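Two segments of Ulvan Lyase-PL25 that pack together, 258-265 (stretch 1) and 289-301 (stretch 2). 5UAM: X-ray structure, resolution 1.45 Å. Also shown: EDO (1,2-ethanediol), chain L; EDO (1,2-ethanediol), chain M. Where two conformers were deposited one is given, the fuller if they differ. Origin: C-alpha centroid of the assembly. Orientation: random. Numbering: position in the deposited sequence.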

# COMPACT_ATOMS: atom_id res chain seq x y z
N ARG A 258 0.53 -1.70 17.39
CA ARG A 258 0.10 -0.47 16.76
C ARG A 258 -1.32 -0.19 17.23
O ARG A 258 -2.06 -1.12 17.54
N HIS A 259 -1.69 1.09 17.30
CA HIS A 259 -3.04 1.46 17.68
C HIS A 259 -3.49 2.67 16.90
O HIS A 259 -2.69 3.48 16.43
N ASP A 260 -4.82 2.80 16.83
CA ASP A 260 -5.53 4.02 16.44
C ASP A 260 -5.38 4.33 14.96
O ASP A 260 -4.65 3.65 14.23
N VAL A 261 -6.13 5.32 14.48
CA VAL A 261 -5.96 5.79 13.12
C VAL A 261 -6.18 7.29 13.09
O VAL A 261 -7.03 7.82 13.81
N TYR A 262 -5.37 7.96 12.28
CA TYR A 262 -5.28 9.40 12.19
C TYR A 262 -5.43 9.80 10.73
O TYR A 262 -5.24 8.98 9.82
N PHE A 263 -5.70 11.09 10.50
CA PHE A 263 -5.93 11.63 9.16
C PHE A 263 -5.40 13.06 9.05
O PHE A 263 -5.64 13.89 9.92
N MET A 264 -4.73 13.36 7.93
CA MET A 264 -4.41 14.74 7.61
C MET A 264 -4.30 14.90 6.10
O MET A 264 -4.24 13.93 5.36
N SER A 265 -4.23 16.16 5.67
CA SER A 265 -4.23 16.53 4.27
C SER A 265 -3.03 17.44 3.98
O SER A 265 -2.62 18.22 4.84
N VAL A 289 0.90 16.18 18.86
CA VAL A 289 0.05 16.98 18.00
C VAL A 289 -1.00 16.11 17.33
O VAL A 289 -2.15 16.52 17.16
N ALA A 290 -0.60 14.91 16.88
CA ALA A 290 -1.56 14.03 16.22
C ALA A 290 -2.71 13.67 17.15
O ALA A 290 -3.88 13.69 16.75
N ASP A 291 -2.40 13.29 18.39
CA ASP A 291 -3.47 12.97 19.34
C ASP A 291 -4.40 14.14 19.57
O ASP A 291 -5.59 13.94 19.83
N GLU A 292 -3.89 15.37 19.49
CA GLU A 292 -4.70 16.56 19.71
C GLU A 292 -5.50 16.96 18.47
O GLU A 292 -6.63 17.44 18.61
N LYS A 293 -4.94 16.77 17.27
CA LYS A 293 -5.46 17.43 16.07
C LYS A 293 -5.86 16.50 14.93
O LYS A 293 -6.73 16.88 14.13
N THR A 294 -5.27 15.31 14.81
CA THR A 294 -5.52 14.48 13.64
C THR A 294 -6.11 13.11 13.95
O THR A 294 -6.39 12.35 13.02
N MET A 295 -6.29 12.74 15.21
CA MET A 295 -6.92 11.46 15.52
C MET A 295 -8.26 11.34 14.83
O MET A 295 -9.10 12.26 14.90
N ALA A 296 -8.49 10.20 14.19
CA ALA A 296 -9.77 9.90 13.57
C ALA A 296 -10.56 8.85 14.31
O ALA A 296 -11.76 9.02 14.49
N MET A 297 -9.93 7.78 14.79
CA MET A 297 -10.64 6.81 15.61
C MET A 297 -9.65 6.08 16.49
O MET A 297 -8.68 5.48 15.99
N ARG A 298 -9.89 6.11 17.80
CA ARG A 298 -9.12 5.31 18.73
C ARG A 298 -9.60 3.87 18.65
O ARG A 298 -10.78 3.61 18.41
N THR A 299 -8.67 2.93 18.84
CA THR A 299 -9.01 1.51 18.77
C THR A 299 -8.85 0.82 20.12
O THR A 299 -8.85 -0.42 20.19
N GLY A 300 -8.74 1.59 21.19
CA GLY A 300 -8.61 0.99 22.51
C GLY A 300 -7.38 0.12 22.59
O GLY A 300 -6.28 0.51 22.17
N GLU A 301 -7.55 -1.08 23.13
CA GLU A 301 -6.46 -2.04 23.22
C GLU A 301 -6.29 -2.84 21.93
O GLU A 301 -5.34 -3.64 21.85

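The antiparallel pairing of the two stretches is broken by a beta bulge. The register shifts by one residue between Val 261, which pairs with Met 297, and Tyr 262, which pairs with Met 295. Ala 296 falls in the gap. As a result Val 261 O accepts two hydrogen bonds, from Ala 296 N at 2.8 Å and from Met 297 N at 3.1 Å. Val 261 N returns one to Met 297 O at 3.0 Å. Phe 263 N donates to Thr 294 O at 2.9 Å.

Tyr 262 has the largest area covered by the other stretch. Its chi1 is m and its CA-to-CB bond points sideways, which lays the ring along the end of the helix and the residues that follow. Tyr 262 OH donates a hydrogen bond to Asp 291 OD1, 2.7 Å away near the ring plane. Asp 291 is also m at chi1; its CA-to-CB bond points sideways, but its carboxylate comes nearer. Ala 290 points toward stretch 1, and its CB lies 3.6 Å from Tyr 262 CE2. Met 295 starts away from stretch 1, but its t, p, p rotamer folds the thioether back. Met 295 SD sits over one face of the Tyr 262 ring, 4.2 Å from the centroid and 16° off the normal. Met 295 CE reaches 3.5 Å from Tyr 262 CE2 and 3.6 Å from Asp 260 OD2.

Thr 294 is the first residue to leave helical geometry, and it points toward stretch 1. With chi1 p, its OG1 lies 3.5 Å from Tyr 262 CD2, while its CG2 is 4.1 Å from Met 264 CB. The CA-to-CB bonds of Met 264 and Phe 263 (t) point sideways, and the ends of both side chains lead away.

The side-chain contacts of Val 261 are apolar. Val 261 (p) and Met 297 (t at chi1) lie on the same face of the sheet. Val 261 CG1 is 4.0 Å from Met 297 CB and 4.3 Å from Ala 296 CB. The end of Met 297 leads away.

Asp 260 and Thr 299 form a reciprocal polar pair. Asp 260 is m, so its carboxylate comes nearer to stretch 2, where OD1 accepts from Thr 299 N at 2.8 Å. In return Asp 260 N donates to Thr 299 OG1 at 3.0 Å; Thr 299 is p. Water 1 donates to both Asp 260 OD1 and Gly 300 O, each at 2.7 Å, and so bridges the stretches. Water 2 donates to Asp 260 OD2 at 2.7 Å and accepts a weak bond from Arg 298 NE at 3.3 Å. His 259 (m) brings its ring near the loop, with ND1 3.6 Å from Gly 300 O.

Two ethanediols, probably from the crystallisation liquor, each bind one stretch. In chain L, O1 donates to Met 295 O at 2.7 Å and O2 to Asp 291 O at 3.0 Å. In chain M, O1 accepts from Arg 258 NH1 at 2.9 Å and O2 from Arg 258 NH2 at 3.0 Å.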

# COMPACT_ATOMS: atom_id res chain seq x y z
CB ARG A 258 0.09 -0.60 15.22
CG ARG A 258 1.47 -0.86 14.63
CD ARG A 258 1.44 -1.65 13.32
NE ARG A 258 0.78 -0.93 12.24
CZ ARG A 258 0.98 -1.14 10.94
NH1 ARG A 258 1.83 -2.07 10.53
NH2 ARG A 258 0.34 -0.39 10.05
CB HIS A 259 -3.15 1.86 19.15
CG HIS A 259 -2.65 0.82 20.09
ND1 HIS A 259 -3.34 -0.34 20.35
CD2 HIS A 259 -1.53 0.79 20.85
CE1 HIS A 259 -2.64 -1.07 21.22
NE2 HIS A 259 -1.55 -0.40 21.53
CB ASP A 260 -5.10 5.21 17.31
CG ASP A 260 -5.27 4.93 18.80
OD1 ASP A 260 -6.12 4.10 19.20
OD2 ASP A 260 -4.54 5.57 19.61
CB VAL A 261 -6.84 5.00 12.10
CG1 VAL A 261 -8.31 5.33 12.23
CG2 VAL A 261 -6.35 5.24 10.67
CB TYR A 262 -3.91 9.87 12.66
CG TYR A 262 -3.48 9.47 14.06
CD1 TYR A 262 -2.99 8.20 14.33
CD2 TYR A 262 -3.49 10.39 15.08
CE1 TYR A 262 -2.57 7.85 15.58
CE2 TYR A 262 -3.06 10.05 16.35
CZ TYR A 262 -2.57 8.79 16.58
OH TYR A 262 -2.14 8.43 17.85
CB PHE A 263 -7.43 11.67 8.84
CG PHE A 263 -7.73 12.23 7.49
CD1 PHE A 263 -7.70 11.42 6.37
CD2 PHE A 263 -7.99 13.59 7.33
CE1 PHE A 263 -7.93 11.97 5.12
CE2 PHE A 263 -8.21 14.10 6.09
CZ PHE A 263 -8.18 13.30 4.99
CB MET A 264 -3.14 15.21 8.34
CG MET A 264 -1.89 14.45 7.98
SD MET A 264 -0.66 14.80 9.27
CE MET A 264 0.75 13.87 8.66
CB SER A 265 -5.54 17.26 3.94
OG SER A 265 -5.72 17.52 2.57
CB VAL A 289 0.90 17.74 16.97
CG1 VAL A 289 0.01 18.33 15.85
CG2 VAL A 289 1.71 18.81 17.70
CB ALA A 290 -0.85 12.76 15.72
CB ASP A 291 -2.88 12.50 20.68
CG ASP A 291 -2.37 11.07 20.63
OD1 ASP A 291 -2.59 10.37 19.61
OD2 ASP A 291 -1.74 10.62 21.60
CB GLU A 292 -3.78 17.71 20.12
CG GLU A 292 -4.45 19.08 20.30
CD GLU A 292 -5.27 19.17 21.58
OE1 GLU A 292 -5.17 18.25 22.42
OE2 GLU A 292 -5.99 20.18 21.73
CB LYS A 293 -4.44 18.42 15.50
CG LYS A 293 -4.10 19.58 16.41
CD LYS A 293 -5.29 20.49 16.64
CE LYS A 293 -4.94 21.66 17.53
NZ LYS A 293 -6.18 22.43 17.89
CB THR A 294 -4.24 14.27 12.82
OG1 THR A 294 -3.28 13.54 13.60
CG2 THR A 294 -3.65 15.60 12.39
CB MET A 295 -7.11 11.34 17.03
CG MET A 295 -7.78 10.05 17.48
SD MET A 295 -6.73 8.63 17.24
CE MET A 295 -5.49 8.87 18.53
CB ALA A 296 -9.56 9.43 12.13
CB MET A 297 -11.38 5.81 14.71
CG MET A 297 -12.33 4.91 15.48
SD MET A 297 -13.67 5.82 16.29
CE MET A 297 -14.59 6.52 14.91
CB ARG A 298 -9.27 5.86 20.15
CG ARG A 298 -8.50 7.17 20.31
CD ARG A 298 -8.52 7.77 21.74
NE ARG A 298 -7.53 8.86 21.79
CZ ARG A 298 -7.77 10.13 21.45
NH1 ARG A 298 -8.98 10.51 21.07
NH2 ARG A 298 -6.78 11.02 21.50
CB THR A 299 -8.19 0.80 17.70
OG1 THR A 299 -6.78 0.87 18.01
CG2 THR A 299 -8.45 1.40 16.35
CB GLU A 301 -6.69 -2.99 24.40
CG GLU A 301 -6.57 -2.29 25.75
CD GLU A 301 -6.84 -3.20 26.91
OE1 GLU A 301 -7.04 -4.42 26.69
OE2 GLU A 301 -6.85 -2.70 28.06
C1 EDO L . -8.68 14.67 17.34
O1 EDO L . -9.86 13.95 16.91
C2 EDO L . -8.70 14.87 18.85
O2 EDO L . -8.51 13.60 19.49
C1 EDO M . 2.84 -1.74 6.49
O1 EDO M . 2.91 -2.25 7.81
C2 EDO M . 1.42 -1.30 6.24
O2 EDO M . 1.03 -0.26 7.13
O HOH W 1 -5.72 3.12 21.73
O HOH W 2 -5.09 6.63 22.04